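Local atomic coordinates of DisA protein (Sorangium cellulosum, PDB entry 6CCA), a protein that probably catalyses carbon methylation, as the gem-dimethylating methyltransferase domain of the disorazol polyketide assembly line. Residues K225-E230 / E254-D259; S241-L246 / Y276-F281; D301-A306 / R324-N329. One frame throughout, in Å; residues are numbered along the deposited sequence.

Contact 1 (K225-E230 / E254-D259); sequences KITILE and EYFYTD
The ring of Tyr255 carries Glu230 OE1 at its edge and in its plane, while Ile228 CG2 meets the ring obliquely at CE2, 3.9 Å away. Phe256, on the other side of the sheet, has Ile228 O near its ring plane at the edge, and Thr227 CG2 comes in obliquely at CE1. The two strands are parallel neighbours, the first and last members of a beta-alpha-beta unit in a Rossmann-like methyltransferase sheet. Helix 239-246, which links them, covers the Tyr255 side through Val242, Leu243 and Leu246. Four regular backbone bonds join the strands, among them Phe256 N to Ile228 O at 2.8 Å and Glu230 N to Phe256 O at 2.9 Å. Glu230, with CG opposite its backbone N (chi1 -178°) and an extended chain, carries its buried carboxylate out to the tyrosine, almost perpendicular to the ring (89° between planes); Tyr255 OH donates to OE1 over 2.6 Å from above the carboxylate plane. Thr239 also bonds OE1, so two hydroxyls grip that one oxygen. At the opposite end Thr227 OG1 gives its proton to Glu254 OE1 at 2.9 Å, and Glu254 OE2 pairs with Arg299. Past the last strand pair, Thr258 turns back on the first strand: OG1 donates to Glu230 O over 2.7 Å, its N bonds the same oxygen weakly, and CG2 presses on Leu229 CD1 at a tight 3.4 Å.

Contact 2 (S241-L246 / Y276-F281); sequences SVLEAL and YPFVTF
Leu243 holds CG opposite its own carbonyl carbon (chi1 -65°), which aims both methyls off the helix at the 276-281 segment, and Glu244 folds back at chi2 (61°) to bring its carboxylate round to the hydroxyl of Tyr276. Leu243 does most of the packing. Its CB sits squarely over one face of the Tyr276 ring, 3.8 Å from the centroid and almost on the ring normal, a CH-pi contact. The two methyls then divide the work: CD1 lies against Tyr276 CD2 at 3.7 Å, while CD2 reaches Val279 CG2, also at 3.7 Å, and more distantly Phe278 CE2. The Phe278 ring turns an edge to the helix backbone, with Leu243 O in its plane and 4.0 Å from CZ. Tyr276 OH donates to Glu244 OE1 over 2.6 Å, and OE1 accepts with its anti lone pair, the one directed away from OE2. The acid is also salt-bridged to Arg275, so the same oxygen serves a phenol and a guanidinium at the exposed end of the contact. A type I turn from Tyr276 to Val279, closed by Val279 N to Tyr276 O, puts both aromatic rings and the valine within range of one leucine. This is a helix packed against the turn that leads into edge strand 279-281, in the parallel part of a mixed sheet, the alpha/beta layering of Rossmann-like methyltransferases.

Contact 3 (D301-A306 / R324-N329); sequences DVVLGA and RLLKAN
Leu326 and Val303 make the tight half of this contact, and Asp301 and Lys327 the polar half, which opens toward solvent on the lysine side. On the packed side one methyl does most of the touching: Leu326 CD2 lies 3.6 Å from Val303 CG2 and equally near Val303 N, with Asp301 O at 3.8 Å. The methyl therefore rests against the side chain and the start of the strand backbone at once. With CG opposite the carbonyl carbon and CD1 extended away from CA (chi2 175°), the second branch, CD2, is the one turned to the strand. Leu326 is also the first residue to leave helical geometry after helix 315-325, so the hydrophobic anchor falls exactly where the helix ends. Leu229 of the neighbouring strand 226-231 touches Val303 and Leu325 and continues this buried patch.

The other half is held by charge. Lys327 is partly exposed; it is extended throughout and runs across the start of the strand to reach the carboxylate, setting NZ 3.0 Å from Asp301 OD2 in a salt bridge; it approaches on the syn side, 27° out of the carboxylate plane. A weak second bond links NZ to OD1 at 3.1 Å, and the aliphatic CD of the lysine brushes OD1 at 3.5 Å. The aspartate is itself buried, and several donors share it: Thr227 N bonds OD2, and Arg216 forms a salt bridge to OD1. With two cationic groups and a backbone N-H around it, the carboxylate is probably kept ionised. The strand-helix-strand path from 300-306 through 315-325 to its parallel neighbour 330-337 is a beta-alpha-beta crossover of the Rossmann-like methyltransferase fold.

From the N terminus, strand 226-231 comes first and leads through helix 239-246 to strand 253-257; contact 1 closes that loop. Contact 2 starts on the same helix and closes at 276-281, after strand 253-257 and helix 262-272, so the two loops cross along the chain. They also touch: Tyr255 O and Thr280 N are 2.8 Å apart, probably hydrogen-bonded, as strand 279-281 joins the sheet. Contact 3 follows in series, its loop running from strand 300-306 over helix 315-325. It meets contact 1 where Leu229 O lies 2.8 Å from Leu304 N, a probable bond between neighbouring strands. Contact 1 thus sits between the other two, whose centres are about 17 Å apart.

Contact 1 (K225-E230 / E254-D259)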
loop_
_atom_site.group_PDB
_atom_site.type_symbol
_atom_site.label_atom_id
_atom_site.label_comp_id
_atom_site.label_asym_id
_atom_site.label_seq_id
_atom_site.Cartn_x
_atom_site.Cartn_y
_atom_site.Cartn_z
ATOM N N LYS A 225 -20.210 -21.970 -6.766
ATOM C CA LYS A 225 -18.839 -21.435 -6.710
ATOM C C LYS A 225 -18.580 -20.471 -5.573
ATOM O O LYS A 225 -19.503 -19.851 -5.056
ATOM C CB LYS A 225 -18.497 -20.776 -8.027
ATOM C CG LYS A 225 -18.493 -21.838 -9.148
ATOM C CD LYS A 225 -17.876 -21.337 -10.388
ATOM C CE LYS A 225 -17.874 -22.491 -11.401
ATOM N NZ LYS A 225 -18.110 -21.855 -12.713
ATOM N N ILE A 226 -17.296 -20.340 -5.249
ATOM C CA ILE A 226 -16.789 -19.313 -4.371
ATOM C C ILE A 226 -16.288 -18.189 -5.295
ATOM O O ILE A 226 -15.640 -18.512 -6.316
ATOM C CB ILE A 226 -15.588 -19.805 -3.553
ATOM C CG1 ILE A 226 -15.964 -20.924 -2.554
ATOM C CG2 ILE A 226 -14.992 -18.640 -2.786
ATOM C CD1 ILE A 226 -16.933 -20.467 -1.513
ATOM N N THR A 227 -16.662 -16.944 -4.965
ATOM C CA THR A 227 -16.389 -15.788 -5.817
ATOM C C THR A 227 -15.522 -14.795 -5.082
ATOM O O THR A 227 -15.908 -14.303 -4.021
ATOM C CB THR A 227 -17.700 -15.104 -6.243
ATOM O OG1 THR A 227 -18.560 -16.084 -6.797
ATOM C CG2 THR A 227 -17.461 -14.080 -7.329
ATOM N N ILE A 228 -14.356 -14.488 -5.659
ATOM C CA ILE A 228 -13.416 -13.577 -5.004
ATOM C C ILE A 228 -13.273 -12.363 -5.886
ATOM O O ILE A 228 -13.211 -12.506 -7.103
ATOM C CB ILE A 228 -12.085 -14.288 -4.860
ATOM C CG1 ILE A 228 -12.270 -15.565 -4.048
ATOM C CG2 ILE A 228 -10.999 -13.335 -4.364
ATOM C CD1 ILE A 228 -11.009 -16.418 -3.933
ATOM N N LEU A 229 -13.311 -11.192 -5.297
ATOM C CA LEU A 229 -13.071 -9.941 -6.014
ATOM C C LEU A 229 -11.730 -9.384 -5.607
ATOM O O LEU A 229 -11.506 -9.197 -4.437
ATOM C CB LEU A 229 -14.170 -8.963 -5.674
ATOM C CG LEU A 229 -13.950 -7.482 -6.017
ATOM C CD1 LEU A 229 -14.014 -7.397 -7.524
ATOM C CD2 LEU A 229 -15.020 -6.621 -5.396
ATOM N N GLU A 230 -10.868 -9.063 -6.565
ATOM C CA GLU A 230 -9.728 -8.251 -6.299
ATOM C C GLU A 230 -9.971 -6.840 -6.799
ATOM O O GLU A 230 -10.271 -6.622 -7.967
ATOM C CB GLU A 230 -8.452 -8.782 -6.929
ATOM C CG GLU A 230 -7.254 -7.930 -6.584
ATOM C CD GLU A 230 -5.897 -8.513 -7.014
ATOM O OE1 GLU A 230 -5.868 -9.490 -7.816
ATOM O OE2 GLU A 230 -4.883 -7.889 -6.562
ATOM N N GLU A 254 -14.824 -18.490 -9.018
ATOM C CA GLU A 254 -14.780 -17.360 -9.937
ATOM C C GLU A 254 -13.951 -16.212 -9.313
ATOM O O GLU A 254 -14.209 -15.811 -8.173
ATOM C CB GLU A 254 -16.140 -16.813 -10.220
ATOM C CG GLU A 254 -17.218 -17.766 -10.589
ATOM C CD GLU A 254 -18.524 -17.019 -10.580
ATOM O OE1 GLU A 254 -19.234 -16.954 -9.500
ATOM O OE2 GLU A 254 -18.690 -16.353 -11.608
ATOM N N TYR A 255 -13.013 -15.649 -10.066
ATOM C CA TYR A 255 -12.195 -14.583 -9.586
ATOM C C TYR A 255 -12.390 -13.337 -10.483
ATOM O O TYR A 255 -12.296 -13.412 -11.702
ATOM C CB TYR A 255 -10.767 -15.049 -9.594
ATOM C CG TYR A 255 -9.745 -14.157 -8.946
ATOM C CD1 TYR A 255 -9.248 -13.011 -9.570
ATOM C CD2 TYR A 255 -9.205 -14.506 -7.705
ATOM C CE1 TYR A 255 -8.275 -12.207 -8.960
ATOM C CE2 TYR A 255 -8.260 -13.722 -7.067
ATOM C CZ TYR A 255 -7.771 -12.578 -7.692
ATOM O OH TYR A 255 -6.808 -11.825 -7.017
ATOM N N PHE A 256 -12.764 -12.225 -9.876
ATOM C CA PHE A 256 -12.924 -10.981 -10.578
ATOM C C PHE A 256 -11.667 -10.114 -10.419
ATOM O O PHE A 256 -11.333 -9.597 -9.332
ATOM C CB PHE A 256 -14.148 -10.248 -10.080
ATOM C CG PHE A 256 -15.444 -10.760 -10.655
ATOM C CD1 PHE A 256 -15.945 -12.007 -10.274
ATOM C CD2 PHE A 256 -16.136 -10.014 -11.596
ATOM C CE1 PHE A 256 -17.130 -12.508 -10.833
ATOM C CE2 PHE A 256 -17.352 -10.493 -12.139
ATOM C CZ PHE A 256 -17.802 -11.751 -11.799
ATOM N N TYR A 257 -10.958 -9.969 -11.541
ATOM C CA TYR A 257 -9.821 -9.072 -11.695
ATOM C C TYR A 257 -10.341 -7.673 -12.090
ATOM O O TYR A 257 -10.885 -7.508 -13.189
ATOM C CB TYR A 257 -8.894 -9.672 -12.770
ATOM C CG TYR A 257 -7.605 -8.929 -13.063
ATOM C CD1 TYR A 257 -7.580 -7.650 -13.538
ATOM C CD2 TYR A 257 -6.393 -9.547 -12.888
ATOM C CE1 TYR A 257 -6.370 -7.002 -13.832
ATOM C CE2 TYR A 257 -5.217 -8.918 -13.224
ATOM C CZ TYR A 257 -5.228 -7.653 -13.697
ATOM O OH TYR A 257 -3.996 -7.063 -13.958
ATOM N N THR A 258 -10.249 -6.708 -11.186
ATOM C CA THR A 258 -10.849 -5.405 -11.396
ATOM C C THR A 258 -9.887 -4.328 -11.069
ATOM O O THR A 258 -8.909 -4.558 -10.327
ATOM C CB THR A 258 -12.163 -5.162 -10.583
ATOM O OG1 THR A 258 -11.856 -4.805 -9.259
ATOM C CG2 THR A 258 -13.063 -6.335 -10.628
ATOM N N ASP A 259 -10.089 -3.156 -11.731
ATOM C CA ASP A 259 -9.306 -1.965 -11.481
ATOM C C ASP A 259 -10.129 -0.788 -11.942
ATOM O O ASP A 259 -11.030 -0.937 -12.767
ATOM C CB ASP A 259 -8.007 -1.986 -12.307
ATOM C CG ASP A 259 -7.015 -0.950 -11.825
ATOM O OD1 ASP A 259 -6.304 -1.263 -10.849
ATOM O OD2 ASP A 259 -6.954 0.167 -12.421
#

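Contact 2 (S241-L246 / Y276-F281)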
loop_
_atom_site.group_PDB
_atom_site.type_symbol
_atom_site.label_atom_id
_atom_site.label_comp_id
_atom_site.label_asym_id
_atom_site.label_seq_id
_atom_site.Cartn_x
_atom_site.Cartn_y
_atom_site.Cartn_z
ATOM N N SER A 241 0.730 -14.673 -9.031
ATOM C CA SER A 241 0.975 -15.715 -8.108
ATOM C C SER A 241 -0.288 -16.110 -7.347
ATOM O O SER A 241 -0.420 -17.259 -6.958
ATOM C CB SER A 241 2.179 -15.357 -7.230
ATOM O OG SER A 241 1.777 -14.357 -6.316
ATOM N N VAL A 242 -1.218 -15.184 -7.127
ATOM C CA VAL A 242 -2.483 -15.555 -6.581
ATOM C C VAL A 242 -3.242 -16.550 -7.485
ATOM O O VAL A 242 -3.737 -17.618 -7.045
ATOM C CB VAL A 242 -3.350 -14.320 -6.295
ATOM C CG1 VAL A 242 -4.755 -14.733 -5.894
ATOM C CG2 VAL A 242 -2.716 -13.431 -5.194
ATOM N N LEU A 243 -3.342 -16.191 -8.753
ATOM C CA LEU A 243 -4.088 -17.015 -9.684
ATOM C C LEU A 243 -3.407 -18.404 -9.800
ATOM O O LEU A 243 -4.060 -19.422 -9.901
ATOM C CB LEU A 243 -4.142 -16.306 -11.026
ATOM C CG LEU A 243 -4.915 -14.999 -11.064
ATOM C CD1 LEU A 243 -4.899 -14.447 -12.497
ATOM C CD2 LEU A 243 -6.335 -15.105 -10.585
ATOM N N GLU A 244 -2.089 -18.450 -9.843
ATOM C CA GLU A 244 -1.432 -19.745 -9.927
ATOM C C GLU A 244 -1.749 -20.591 -8.684
ATOM O O GLU A 244 -2.059 -21.794 -8.794
ATOM C CB GLU A 244 0.070 -19.595 -10.119
ATOM C CG GLU A 244 0.783 -20.933 -10.333
ATOM C CD GLU A 244 0.295 -21.702 -11.595
ATOM O OE1 GLU A 244 -0.325 -21.139 -12.555
ATOM O OE2 GLU A 244 0.481 -22.925 -11.637
ATOM N N ALA A 245 -1.697 -19.976 -7.502
ATOM C CA ALA A 245 -1.991 -20.751 -6.254
ATOM C C ALA A 245 -3.428 -21.210 -6.223
ATOM O O ALA A 245 -3.779 -22.266 -5.665
ATOM C CB ALA A 245 -1.694 -19.921 -5.004
ATOM N N LEU A 246 -4.321 -20.426 -6.805
ATOM C CA LEU A 246 -5.728 -20.772 -6.742
ATOM C C LEU A 246 -6.174 -21.741 -7.823
ATOM O O LEU A 246 -7.302 -22.201 -7.766
ATOM C CB LEU A 246 -6.577 -19.518 -6.773
ATOM C CG LEU A 246 -6.932 -18.876 -5.429
ATOM C CD1 LEU A 246 -5.780 -18.742 -4.483
ATOM C CD2 LEU A 246 -7.535 -17.507 -5.709
ATOM N N TYR A 276 -6.038 -18.700 -17.237
ATOM C CA TYR A 276 -6.966 -18.793 -16.069
ATOM C C TYR A 276 -8.388 -18.442 -16.468
ATOM O O TYR A 276 -8.864 -17.316 -16.296
ATOM C CB TYR A 276 -6.469 -17.818 -14.952
ATOM C CG TYR A 276 -5.053 -18.099 -14.560
ATOM C CD1 TYR A 276 -4.718 -19.263 -13.870
ATOM C CD2 TYR A 276 -4.046 -17.209 -14.869
ATOM C CE1 TYR A 276 -3.386 -19.513 -13.524
ATOM C CE2 TYR A 276 -2.728 -17.480 -14.530
ATOM C CZ TYR A 276 -2.431 -18.626 -13.821
ATOM O OH TYR A 276 -1.111 -18.855 -13.447
ATOM N N PRO A 277 -9.107 -19.429 -17.066
ATOM C CA PRO A 277 -10.425 -19.159 -17.600
ATOM C C PRO A 277 -11.437 -18.888 -16.551
ATOM O O PRO A 277 -12.474 -18.335 -16.851
ATOM C CB PRO A 277 -10.803 -20.473 -18.341
ATOM C CG PRO A 277 -9.546 -21.304 -18.404
ATOM C CD PRO A 277 -8.704 -20.850 -17.226
ATOM N N PHE A 278 -11.133 -19.197 -15.293
ATOM C CA PHE A 278 -12.043 -18.835 -14.198
ATOM C C PHE A 278 -12.102 -17.290 -13.824
ATOM O O PHE A 278 -12.860 -16.888 -12.924
ATOM C CB PHE A 278 -11.737 -19.695 -12.967
ATOM C CG PHE A 278 -10.356 -19.508 -12.395
ATOM C CD1 PHE A 278 -9.300 -20.286 -12.826
ATOM C CD2 PHE A 278 -10.103 -18.578 -11.414
ATOM C CE1 PHE A 278 -8.019 -20.165 -12.298
ATOM C CE2 PHE A 278 -8.807 -18.430 -10.880
ATOM C CZ PHE A 278 -7.760 -19.227 -11.306
ATOM N N VAL A 279 -11.234 -16.480 -14.416
ATOM C CA VAL A 279 -11.167 -15.048 -14.109
ATOM C C VAL A 279 -12.040 -14.252 -15.043
ATOM O O VAL A 279 -12.017 -14.534 -16.265
ATOM C CB VAL A 279 -9.739 -14.548 -14.246
ATOM C CG1 VAL A 279 -9.663 -13.033 -13.962
ATOM C CG2 VAL A 279 -8.808 -15.409 -13.375
ATOM N N THR A 280 -12.840 -13.327 -14.474
ATOM C CA THR A 280 -13.595 -12.306 -15.169
ATOM C C THR A 280 -12.873 -10.981 -14.976
ATOM O O THR A 280 -12.471 -10.652 -13.879
ATOM C CB THR A 280 -15.031 -12.287 -14.636
ATOM O OG1 THR A 280 -15.596 -13.544 -14.934
ATOM C CG2 THR A 280 -15.943 -11.195 -15.254
ATOM N N PHE A 281 -12.699 -10.222 -16.039
ATOM C CA PHE A 281 -11.971 -8.981 -15.989
ATOM C C PHE A 281 -12.979 -7.883 -16.236
ATOM O O PHE A 281 -13.709 -7.906 -17.276
ATOM C CB PHE A 281 -10.904 -8.984 -17.099
ATOM C CG PHE A 281 -9.914 -10.076 -16.992
ATOM C CD1 PHE A 281 -10.169 -11.347 -17.412
ATOM C CD2 PHE A 281 -8.681 -9.820 -16.392
ATOM C CE1 PHE A 281 -9.221 -12.346 -17.267
ATOM C CE2 PHE A 281 -7.766 -10.818 -16.262
ATOM C CZ PHE A 281 -8.014 -12.075 -16.700
#

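Contact 3 (D301-A306 / R324-N329)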
loop_
_atom_site.group_PDB
_atom_site.type_symbol
_atom_site.label_atom_id
_atom_site.label_comp_id
_atom_site.label_asym_id
_atom_site.label_seq_id
_atom_site.Cartn_x
_atom_site.Cartn_y
_atom_site.Cartn_z
ATOM N N ASP A 301 -17.656 -13.741 -1.880
ATOM C CA ASP A 301 -17.279 -14.388 -0.638
ATOM C C ASP A 301 -16.105 -13.657 -0.010
ATOM O O ASP A 301 -15.941 -13.660 1.211
ATOM C CB ASP A 301 -16.896 -15.803 -0.943
ATOM C CG ASP A 301 -18.106 -16.621 -1.431
ATOM O OD1 ASP A 301 -18.877 -17.091 -0.551
ATOM O OD2 ASP A 301 -18.360 -16.643 -2.642
ATOM N N VAL A 302 -15.216 -13.133 -0.854
ATOM C CA VAL A 302 -13.953 -12.467 -0.392
ATOM C C VAL A 302 -13.709 -11.280 -1.287
ATOM O O VAL A 302 -13.901 -11.371 -2.505
ATOM C CB VAL A 302 -12.699 -13.408 -0.492
ATOM C CG1 VAL A 302 -11.426 -12.736 0.012
ATOM C CG2 VAL A 302 -12.907 -14.699 0.245
ATOM N N VAL A 303 -13.316 -10.171 -0.672
ATOM C CA VAL A 303 -12.736 -9.067 -1.371
ATOM C C VAL A 303 -11.284 -8.907 -0.944
ATOM O O VAL A 303 -11.010 -8.781 0.263
ATOM C CB VAL A 303 -13.478 -7.786 -1.128
ATOM C CG1 VAL A 303 -12.824 -6.617 -1.819
ATOM C CG2 VAL A 303 -14.885 -7.862 -1.648
ATOM N N LEU A 304 -10.371 -8.873 -1.911
ATOM C CA LEU A 304 -8.938 -8.683 -1.687
ATOM C C LEU A 304 -8.508 -7.309 -2.177
ATOM O O LEU A 304 -8.837 -6.888 -3.307
ATOM C CB LEU A 304 -8.152 -9.737 -2.500
ATOM C CG LEU A 304 -6.645 -9.475 -2.628
ATOM C CD1 LEU A 304 -6.019 -9.614 -1.237
ATOM C CD2 LEU A 304 -6.061 -10.499 -3.560
ATOM N N GLY A 305 -7.779 -6.585 -1.329
ATOM C CA GLY A 305 -7.229 -5.260 -1.677
ATOM C C GLY A 305 -5.776 -5.230 -1.307
ATOM O O GLY A 305 -5.454 -5.148 -0.109
ATOM N N ALA A 306 -4.899 -5.282 -2.290
ATOM C CA ALA A 306 -3.494 -5.328 -2.013
ATOM C C ALA A 306 -2.920 -4.006 -2.258
ATOM O O ALA A 306 -2.635 -3.676 -3.442
ATOM C CB ALA A 306 -2.855 -6.387 -2.918
ATOM N N ARG A 324 -21.442 -4.011 0.915
ATOM C CA ARG A 324 -22.575 -4.237 0.001
ATOM C C ARG A 324 -22.256 -5.378 -0.928
ATOM O O ARG A 324 -23.100 -6.220 -1.149
ATOM C CB ARG A 324 -22.869 -2.953 -0.811
ATOM C CG ARG A 324 -24.000 -3.083 -1.834
ATOM C CD ARG A 324 -24.558 -1.703 -2.224
ATOM N NE ARG A 324 -25.005 -0.991 -1.008
ATOM C CZ ARG A 324 -26.095 -1.330 -0.293
ATOM N NH1 ARG A 324 -26.869 -2.359 -0.662
ATOM N NH2 ARG A 324 -26.412 -0.643 0.804
ATOM N N LEU A 325 -21.027 -5.403 -1.461
ATOM C CA LEU A 325 -20.593 -6.428 -2.389
ATOM C C LEU A 325 -20.372 -7.793 -1.716
ATOM O O LEU A 325 -20.577 -8.836 -2.330
ATOM C CB LEU A 325 -19.283 -6.044 -3.046
ATOM C CG LEU A 325 -19.393 -4.871 -4.028
ATOM C CD1 LEU A 325 -18.066 -4.237 -4.333
ATOM C CD2 LEU A 325 -20.072 -5.335 -5.324
ATOM N N LEU A 326 -19.887 -7.769 -0.472
ATOM C CA LEU A 326 -19.618 -9.036 0.244
ATOM C C LEU A 326 -20.897 -9.706 0.745
ATOM O O LEU A 326 -21.829 -9.035 1.211
ATOM C CB LEU A 326 -18.781 -8.735 1.492
ATOM C CG LEU A 326 -17.271 -8.600 1.312
ATOM C CD1 LEU A 326 -16.650 -8.172 2.629
ATOM C CD2 LEU A 326 -16.632 -9.896 0.812
ATOM N N LYS A 327 -20.891 -11.017 0.696
ATOM C CA LYS A 327 -21.871 -11.801 1.456
ATOM C C LYS A 327 -21.686 -11.552 2.934
ATOM O O LYS A 327 -20.607 -11.225 3.415
ATOM C CB LYS A 327 -21.625 -13.276 1.187
ATOM C CG LYS A 327 -21.997 -13.654 -0.239
ATOM C CD LYS A 327 -21.701 -15.085 -0.563
ATOM C CE LYS A 327 -21.965 -15.316 -2.062
ATOM N NZ LYS A 327 -21.393 -16.660 -2.347
ATOM N N ALA A 328 -22.775 -11.721 3.676
ATOM C CA ALA A 328 -22.659 -11.834 5.104
ATOM C C ALA A 328 -21.626 -12.876 5.449
ATOM O O ALA A 328 -21.585 -13.963 4.864
ATOM C CB ALA A 328 -24.059 -12.192 5.697
ATOM N N ASN A 329 -20.808 -12.587 6.478
ATOM C CA ASN A 329 -19.667 -13.435 6.857
ATOM C C ASN A 329 -18.644 -13.711 5.707
ATOM O O ASN A 329 -17.865 -14.693 5.763
ATOM C CB ASN A 329 -20.157 -14.800 7.307
ATOM C CG ASN A 329 -21.094 -14.690 8.503
ATOM O OD1 ASN A 329 -20.900 -13.806 9.306
ATOM N ND2 ASN A 329 -22.099 -15.573 8.614
#